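Local coordinates for putative esterase (Bacteroides intestinalis DSM 17393, PDB 5VOL) that hydrolyses ferulic acid esters of arabinoxylan as a calcium-binding esterase of carbohydrate esterase family 1, at the interface of chains A and B and the interface of chains A and C. Coordinates in Å, arbitrary orientation; residue numbers count along the deposited sequence, not the author numbering. Chains: chain A/B/C, Putative esterase.

Contact 1: the interface of chains A and B. Residues chain A 221-222, 226, 247-249; chain B 233, 243-246.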
# COMPACT_ATOMS: atom_id res chain seq x y z
N ASP A 221 5.34 -14.82 4.65
CA ASP A 221 5.16 -16.11 4.00
C ASP A 221 6.44 -16.98 4.04
O ASP A 221 6.38 -18.21 3.93
CB ASP A 221 4.66 -15.95 2.55
CG ASP A 221 5.67 -15.30 1.60
OD1 ASP A 221 6.58 -14.55 2.03
OD2 ASP A 221 5.50 -15.51 0.37
N ASP A 222 7.60 -16.36 4.24
CA ASP A 222 8.84 -17.15 4.29
C ASP A 222 9.35 -17.39 5.70
O ASP A 222 10.51 -17.77 5.88
CB ASP A 222 9.91 -16.47 3.44
CG ASP A 222 9.48 -16.29 1.99
OD1 ASP A 222 8.94 -17.25 1.41
OD2 ASP A 222 9.65 -15.18 1.44
N LEU A 226 5.61 -19.36 10.51
CA LEU A 226 4.32 -19.17 9.85
C LEU A 226 3.31 -20.24 10.23
O LEU A 226 2.17 -19.92 10.60
CB LEU A 226 4.47 -19.14 8.33
CG LEU A 226 3.13 -19.01 7.58
CD1 LEU A 226 2.48 -17.65 7.89
CD2 LEU A 226 3.31 -19.18 6.09
N VAL A 247 -0.58 -12.27 6.17
CA VAL A 247 0.66 -12.90 5.73
C VAL A 247 1.20 -12.04 4.61
O VAL A 247 0.65 -12.01 3.50
CB VAL A 247 0.46 -14.36 5.26
CG1 VAL A 247 1.78 -14.94 4.73
CG2 VAL A 247 -0.08 -15.21 6.41
N ARG A 248 2.23 -11.27 4.93
CA ARG A 248 2.85 -10.40 3.94
C ARG A 248 4.11 -11.05 3.41
O ARG A 248 4.56 -12.06 3.95
CB ARG A 248 3.16 -9.04 4.55
CG ARG A 248 1.93 -8.37 5.14
CD ARG A 248 2.28 -7.03 5.73
NE ARG A 248 3.02 -7.11 7.01
CZ ARG A 248 4.23 -6.60 7.23
NH1 ARG A 248 4.90 -6.01 6.24
NH2 ARG A 248 4.77 -6.68 8.43
N ASP A 249 4.67 -10.49 2.34
CA ASP A 249 5.92 -11.03 1.81
C ASP A 249 7.01 -10.90 2.86
O ASP A 249 7.16 -9.86 3.48
CB ASP A 249 6.33 -10.29 0.54
CG ASP A 249 7.56 -10.90 -0.12
OD1 ASP A 249 7.71 -12.13 -0.06
OD2 ASP A 249 8.38 -10.15 -0.69
N TYR B 233 -0.15 -23.96 -0.08
CA TYR B 233 1.12 -23.27 0.11
C TYR B 233 2.10 -24.13 0.93
O TYR B 233 3.28 -24.26 0.59
CB TYR B 233 0.91 -21.91 0.79
CG TYR B 233 2.23 -21.22 1.01
CD1 TYR B 233 3.06 -20.91 -0.07
CD2 TYR B 233 2.68 -20.92 2.29
CE1 TYR B 233 4.28 -20.28 0.12
CE2 TYR B 233 3.92 -20.31 2.48
CZ TYR B 233 4.71 -19.98 1.39
OH TYR B 233 5.93 -19.37 1.58
N CYS B 243 7.07 -20.27 -4.20
CA CYS B 243 5.69 -19.82 -4.31
C CYS B 243 5.49 -18.60 -3.41
O CYS B 243 5.92 -18.62 -2.26
CB CYS B 243 4.73 -20.95 -3.91
SG CYS B 243 2.95 -20.59 -4.06
N GLN B 244 4.88 -17.53 -3.92
CA GLN B 244 4.51 -16.40 -3.07
C GLN B 244 3.14 -16.66 -2.44
O GLN B 244 2.25 -17.18 -3.10
CB GLN B 244 4.49 -15.08 -3.86
CG GLN B 244 5.83 -14.72 -4.50
CD GLN B 244 6.93 -14.53 -3.47
OE1 GLN B 244 6.69 -14.00 -2.39
NE2 GLN B 244 8.13 -14.99 -3.79
N PHE B 245 2.98 -16.29 -1.17
CA PHE B 245 1.71 -16.46 -0.47
C PHE B 245 1.38 -15.14 0.22
O PHE B 245 2.24 -14.57 0.90
CB PHE B 245 1.81 -17.62 0.55
CG PHE B 245 0.51 -17.96 1.26
CD1 PHE B 245 -0.71 -17.99 0.58
CD2 PHE B 245 0.52 -18.28 2.61
CE1 PHE B 245 -1.90 -18.32 1.25
CE2 PHE B 245 -0.67 -18.61 3.30
CZ PHE B 245 -1.88 -18.64 2.61
N ARG B 246 0.17 -14.63 -0.01
CA ARG B 246 -0.32 -13.41 0.62
C ARG B 246 -1.67 -13.69 1.24
O ARG B 246 -2.56 -14.26 0.61
CB ARG B 246 -0.45 -12.24 -0.38
CG ARG B 246 0.81 -11.86 -1.15
CD ARG B 246 1.97 -11.34 -0.27
NE ARG B 246 3.10 -11.04 -1.15
CZ ARG B 246 4.11 -11.88 -1.41
NH1 ARG B 246 4.18 -13.06 -0.81
NH2 ARG B 246 5.06 -11.51 -2.26
O HOH W 1 7.91 -16.94 -0.92

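Contact 2: the interface of chains A and C. Residues chain A 249-251, 253, 255-256; chain C 68, 72.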
# COMPACT_ATOMS: atom_id res chain seq x y z
N ASP A 249 4.67 -10.49 2.34
CA ASP A 249 5.92 -11.03 1.81
C ASP A 249 7.01 -10.90 2.86
O ASP A 249 7.16 -9.86 3.48
CB ASP A 249 6.33 -10.29 0.54
CG ASP A 249 7.56 -10.90 -0.12
OD1 ASP A 249 7.71 -12.13 -0.06
OD2 ASP A 249 8.38 -10.15 -0.69
N GLY A 250 7.80 -11.95 3.05
CA GLY A 250 8.96 -11.81 3.91
C GLY A 250 9.20 -12.89 4.93
O GLY A 250 8.46 -13.87 5.05
N GLY A 251 10.27 -12.70 5.68
CA GLY A 251 10.74 -13.72 6.60
C GLY A 251 10.92 -13.18 8.00
O GLY A 251 10.32 -12.17 8.37
N ASP A 253 12.65 -11.22 9.91
CA ASP A 253 13.66 -10.17 9.78
C ASP A 253 13.15 -8.78 10.12
O ASP A 253 11.95 -8.55 10.22
CB ASP A 253 14.25 -10.18 8.37
CG ASP A 253 13.20 -9.96 7.30
OD1 ASP A 253 12.55 -8.88 7.30
OD2 ASP A 253 13.02 -10.86 6.47
N GLU A 255 13.10 -5.96 8.44
CA GLU A 255 12.26 -5.21 7.50
C GLU A 255 10.80 -5.56 7.76
O GLU A 255 9.92 -4.71 7.68
CB GLU A 255 12.63 -5.49 6.04
CG GLU A 255 13.87 -4.73 5.57
CD GLU A 255 13.68 -3.22 5.61
OE1 GLU A 255 12.87 -2.68 4.83
OE2 GLU A 255 14.34 -2.56 6.43
N TYR A 256 10.54 -6.82 8.08
CA TYR A 256 9.20 -7.23 8.42
C TYR A 256 8.68 -6.52 9.67
O TYR A 256 7.51 -6.08 9.72
CB TYR A 256 9.13 -8.75 8.62
CG TYR A 256 7.74 -9.26 8.39
CD1 TYR A 256 7.31 -9.55 7.10
CD2 TYR A 256 6.83 -9.41 9.44
CE1 TYR A 256 6.03 -10.00 6.86
CE2 TYR A 256 5.53 -9.84 9.21
CZ TYR A 256 5.14 -10.13 7.90
OH TYR A 256 3.86 -10.56 7.62
N ASP C 68 19.01 -5.10 3.22
CA ASP C 68 17.81 -5.78 3.71
C ASP C 68 16.65 -5.61 2.71
O ASP C 68 15.88 -6.53 2.48
CB ASP C 68 17.41 -5.26 5.10
CG ASP C 68 18.37 -5.71 6.20
OD1 ASP C 68 19.14 -6.68 5.97
OD2 ASP C 68 18.35 -5.12 7.30
N ARG C 72 14.90 -8.63 0.30
CA ARG C 72 13.47 -8.82 0.14
C ARG C 72 13.05 -8.81 -1.33
O ARG C 72 12.43 -9.76 -1.81
CB ARG C 72 12.70 -7.72 0.90
CG ARG C 72 11.18 -7.75 0.70
CD ARG C 72 10.50 -8.83 1.57
NE ARG C 72 10.30 -8.41 2.95
CZ ARG C 72 10.94 -8.91 4.01
NH1 ARG C 72 11.86 -9.87 3.85
NH2 ARG C 72 10.67 -8.43 5.23
O HOH W 2 10.70 -11.62 -0.70

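Contact 3: the interface of chains A and C. Residues chain A 63, 65, 69, 255, 258, 262; chain C 63, 65, 69, 255, 258, 262.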
# COMPACT_ATOMS: atom_id res chain seq x y z
N ARG A 63 16.83 -0.25 15.49
CA ARG A 63 16.61 -0.88 14.18
C ARG A 63 15.14 -0.79 13.75
O ARG A 63 14.83 -0.81 12.56
CB ARG A 63 17.05 -2.35 14.19
CG ARG A 63 16.75 -3.11 12.88
CD ARG A 63 17.60 -2.58 11.72
NE ARG A 63 17.33 -3.20 10.42
CZ ARG A 63 16.34 -2.82 9.62
NH1 ARG A 63 15.53 -1.85 10.00
NH2 ARG A 63 16.15 -3.41 8.43
N HIS A 65 13.39 1.85 14.38
CA HIS A 65 13.18 3.28 14.21
C HIS A 65 11.83 3.77 14.76
O HIS A 65 11.14 4.58 14.12
CB HIS A 65 13.33 3.65 12.73
CG HIS A 65 14.61 3.15 12.12
ND1 HIS A 65 15.84 3.65 12.47
CD2 HIS A 65 14.84 2.19 11.19
CE1 HIS A 65 16.78 3.03 11.78
NE2 HIS A 65 16.20 2.14 11.00
N VAL A 69 9.04 6.48 13.09
CA VAL A 69 7.71 6.05 12.66
C VAL A 69 6.63 6.80 13.42
O VAL A 69 5.65 7.26 12.81
CB VAL A 69 7.52 4.53 12.84
CG1 VAL A 69 6.12 4.10 12.41
CG2 VAL A 69 8.58 3.76 12.04
N GLU A 255 13.10 -5.96 8.44
CA GLU A 255 12.26 -5.21 7.50
C GLU A 255 10.80 -5.56 7.76
O GLU A 255 9.92 -4.71 7.68
CB GLU A 255 12.63 -5.49 6.04
CG GLU A 255 13.87 -4.73 5.57
CD GLU A 255 13.68 -3.22 5.61
OE1 GLU A 255 12.87 -2.68 4.83
OE2 GLU A 255 14.34 -2.56 6.43
N HIS A 258 9.95 -3.70 11.31
CA HIS A 258 9.83 -2.25 11.13
C HIS A 258 8.55 -1.90 10.36
O HIS A 258 7.79 -1.02 10.77
CB HIS A 258 11.05 -1.68 10.39
CG HIS A 258 10.80 -0.32 9.80
ND1 HIS A 258 10.50 -0.14 8.46
CD2 HIS A 258 10.78 0.91 10.35
CE1 HIS A 258 10.31 1.14 8.22
NE2 HIS A 258 10.48 1.80 9.35
N TYR A 262 3.89 0.19 10.99
CA TYR A 262 2.94 1.02 10.28
C TYR A 262 1.53 0.43 10.33
O TYR A 262 0.55 1.13 10.07
CB TYR A 262 3.41 1.24 8.83
CG TYR A 262 4.49 2.31 8.73
CD1 TYR A 262 4.16 3.65 8.51
CD2 TYR A 262 5.83 1.99 8.85
CE1 TYR A 262 5.15 4.63 8.43
CE2 TYR A 262 6.82 2.95 8.76
CZ TYR A 262 6.49 4.27 8.55
OH TYR A 262 7.49 5.21 8.46
N ARG C 63 21.42 3.41 7.28
CA ARG C 63 20.10 3.93 7.64
C ARG C 63 19.04 3.61 6.58
O ARG C 63 17.86 3.50 6.89
CB ARG C 63 20.16 5.44 7.87
CG ARG C 63 18.80 6.07 8.24
CD ARG C 63 18.28 5.50 9.55
NE ARG C 63 16.96 6.01 9.92
CZ ARG C 63 15.82 5.49 9.48
NH1 ARG C 63 15.85 4.45 8.65
NH2 ARG C 63 14.65 6.00 9.88
N HIS C 65 19.15 0.86 4.91
CA HIS C 65 19.06 -0.60 4.96
C HIS C 65 18.98 -1.23 3.57
O HIS C 65 18.21 -2.17 3.35
CB HIS C 65 17.86 -1.02 5.81
CG HIS C 65 17.87 -0.44 7.18
ND1 HIS C 65 18.81 -0.78 8.12
CD2 HIS C 65 17.07 0.48 7.77
CE1 HIS C 65 18.59 -0.10 9.24
NE2 HIS C 65 17.53 0.67 9.05
N VAL C 69 16.54 -4.42 2.13
CA VAL C 69 15.50 -4.15 1.14
C VAL C 69 15.74 -4.94 -0.15
O VAL C 69 14.83 -5.60 -0.66
CB VAL C 69 15.39 -2.65 0.83
CG1 VAL C 69 14.34 -2.41 -0.26
CG2 VAL C 69 15.03 -1.88 2.10
N GLU C 255 12.80 7.99 6.97
CA GLU C 255 11.67 7.11 6.74
C GLU C 255 11.17 7.35 5.30
O GLU C 255 10.78 6.40 4.62
CB GLU C 255 10.55 7.34 7.77
CG GLU C 255 10.85 6.70 9.13
CD GLU C 255 11.00 5.19 9.04
OE1 GLU C 255 9.97 4.52 8.79
OE2 GLU C 255 12.13 4.67 9.18
N HIS C 258 14.11 5.71 2.99
CA HIS C 258 14.09 4.25 3.09
C HIS C 258 12.87 3.68 2.38
O HIS C 258 12.99 2.71 1.62
CB HIS C 258 14.09 3.78 4.56
CG HIS C 258 13.63 2.37 4.73
ND1 HIS C 258 12.33 2.06 5.10
CD2 HIS C 258 14.26 1.19 4.53
CE1 HIS C 258 12.19 0.74 5.12
NE2 HIS C 258 13.35 0.19 4.79
N TYR C 262 11.65 1.06 -1.84
CA TYR C 262 10.68 0.05 -2.26
C TYR C 262 9.96 0.42 -3.55
O TYR C 262 9.36 -0.45 -4.19
CB TYR C 262 9.66 -0.22 -1.16
CG TYR C 262 10.19 -1.15 -0.09
CD1 TYR C 262 10.02 -2.52 -0.19
CD2 TYR C 262 10.88 -0.66 1.01
CE1 TYR C 262 10.52 -3.40 0.79
CE2 TYR C 262 11.38 -1.53 2.00
CZ TYR C 262 11.20 -2.89 1.87
OH TYR C 262 11.69 -3.75 2.83

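Contact 1: the interface of chains A and B
Chain A brings calcium-site acids to the edge of strand 244-246 of chain B, in a patch that the two-fold between the chains repeats. Charge pairing centres on the carboxylate of A:Asp221. Its CG sits in the crowded position between backbone N and carbonyl carbon (chi1 67°), turning OD2 toward chain B. There A:Asp221 OD2 and B:Arg246 NH1 form a salt bridge at 3.0 Å, though with poor hydrogen-bond geometry. A:Asp249 instead runs alongside the same arginine: carboxylate and guanidinium planes are stacked 18° apart, CB lies over the centre of the guanidinium, and A:Asp249 OD1 is 3.5 Å from B:Arg246 NH2.

Two firmer hydrogen bonds cross the interface. The backbone N of B:Phe245 points at A:Asp221 OD2 from 3.1 Å, nearly straight (166° at H) and on the anti lone pair. The phenol OH of B:Tyr233 reaches A:Asp221 O at 2.7 Å from above the carbonyl plane. Apolar contact is modest: A:Leu226 CD2 lies 3.8 Å from B:Tyr233 CE2, the side chains crossing obliquely.

Within chain B, NH1 and NH2 of B:Arg246 both grip the amide oxygen of B:Gln244, NH2 to OE1 measuring 3.0 Å. As B:Gln244, A:Asp221, A:Asp222 and A:Asp249 are all calcium-binding residues, an ion shared between the chains is plausible. Beside them, water 1 links A:Asp222 OD1, 2.6 Å away, to the backbone O of B:Cys243.

Contact 2: the interface of chains A and C
The loop running from A:Asp249 into helix 254-271 carries the Gly-Gly-His-Asp motif of this CE1 esterase, whose histidine belongs to the catalytic triad of the alpha/beta-hydrolase family; its aspartate, A:Asp253, receives an arginine from helix 66-76 of chain C. C:Arg72 leaves its helix with CG anti to the backbone N (chi1 175°), then bends at both chi2 and chi3 so that the guanidinium meets the carboxylate end-on. C:Arg72 NH2 donates to A:Asp253 OD1 at 2.8 Å, and NH1 donates to OD2 at 3.0 Å, each oxygen using its syn lone pair. The second bond is nearly straight (169° at H), and the two planes are twisted 33° apart.

A:Asp253 is held from its own side as well: the backbone N of A:Tyr256, in the first turn of the helix, gives a hydrogen bond to A:Asp253 OD1 at 3.0 Å, nearly along the C-O axis. One guanidinium face rests on A:Gly250, with CA 3.5 Å from C:Arg72 CZ. Nearer the arginine's root, C:Arg72 CD approaches A:Asp249 OD2 at 3.4 Å, tip to tip. Water 2, 2.7 Å from A:Asp249 OD2, ties it to the backbone O of C:Arg72. Nearby, A:Glu255 crosses C:Asp68 obliquely, CG 3.6 Å from CB.

Contact 3: the interface of chains A and C
Around a two-fold axis A:His65 and A:His258 meet their own copies, while A:Glu255 and A:Arg63 reach to different residues of chain C. Among the hydrogen bonds, A:His65 and C:His65 touch tip to tip, NE2 to NE2 at 2.8 Å and almost straight (170° at H). Such a bond needs a proton on one nitrogen and a lone pair on the other, so the pair probably cannot both be charged; which ring donates is not visible.

The carboxylate of A:Glu255 points across to chain C. A:Glu255 OE1 accepts from C:Tyr262 OH at 2.5 Å on the anti lone pair and from C:His258 NE2 at 2.9 Å on the syn side, the oxygen lying in the imidazole plane. C:Glu255 OE1 mirrors this with A:Tyr262 OH at 2.6 Å and A:His258 NE2 at 2.8 Å. The other oxygen, A:Glu255 OE2, takes a salt bridge from A:Arg63 NH2 at 2.8 Å, which helps fix the carboxylate's rotation.

Stacking completes the set. The A:Arg63 guanidinium lies flat on the C:His65 ring, planes 7° apart, with CZ 3.5 Å from the ring centroid; C:Arg63 stacks likewise on A:His65, with NH1 over the ring. The rings of A:His258 and C:His258 meet edge to face.

A:Glu255, A:His258 and A:Tyr262 occupy successive turns of helix 254-271, which pairs with its copy across the axis, flanked by A:Arg63 and A:His65 just before helix 66-76.

Contact 1 and contact 2 have C-alpha centres about 11 Å apart and share A:Asp249, whose carboxylate faces chain B in the first and chain C in the second. Contact 2 and contact 3 are likewise about 11 Å apart, share A:Glu255, and belong to one A–C interface that uses helices 66-76 and 254-271. Contacts 1 and 3 lie about 20 Å apart. Two different two-fold interfaces thus converge on the loop between strand 244-246 and helix 254-271. Assembly could steady this loop and its catalytic histidine, but whether the deposited tetramer forms in solution the structure alone does not show.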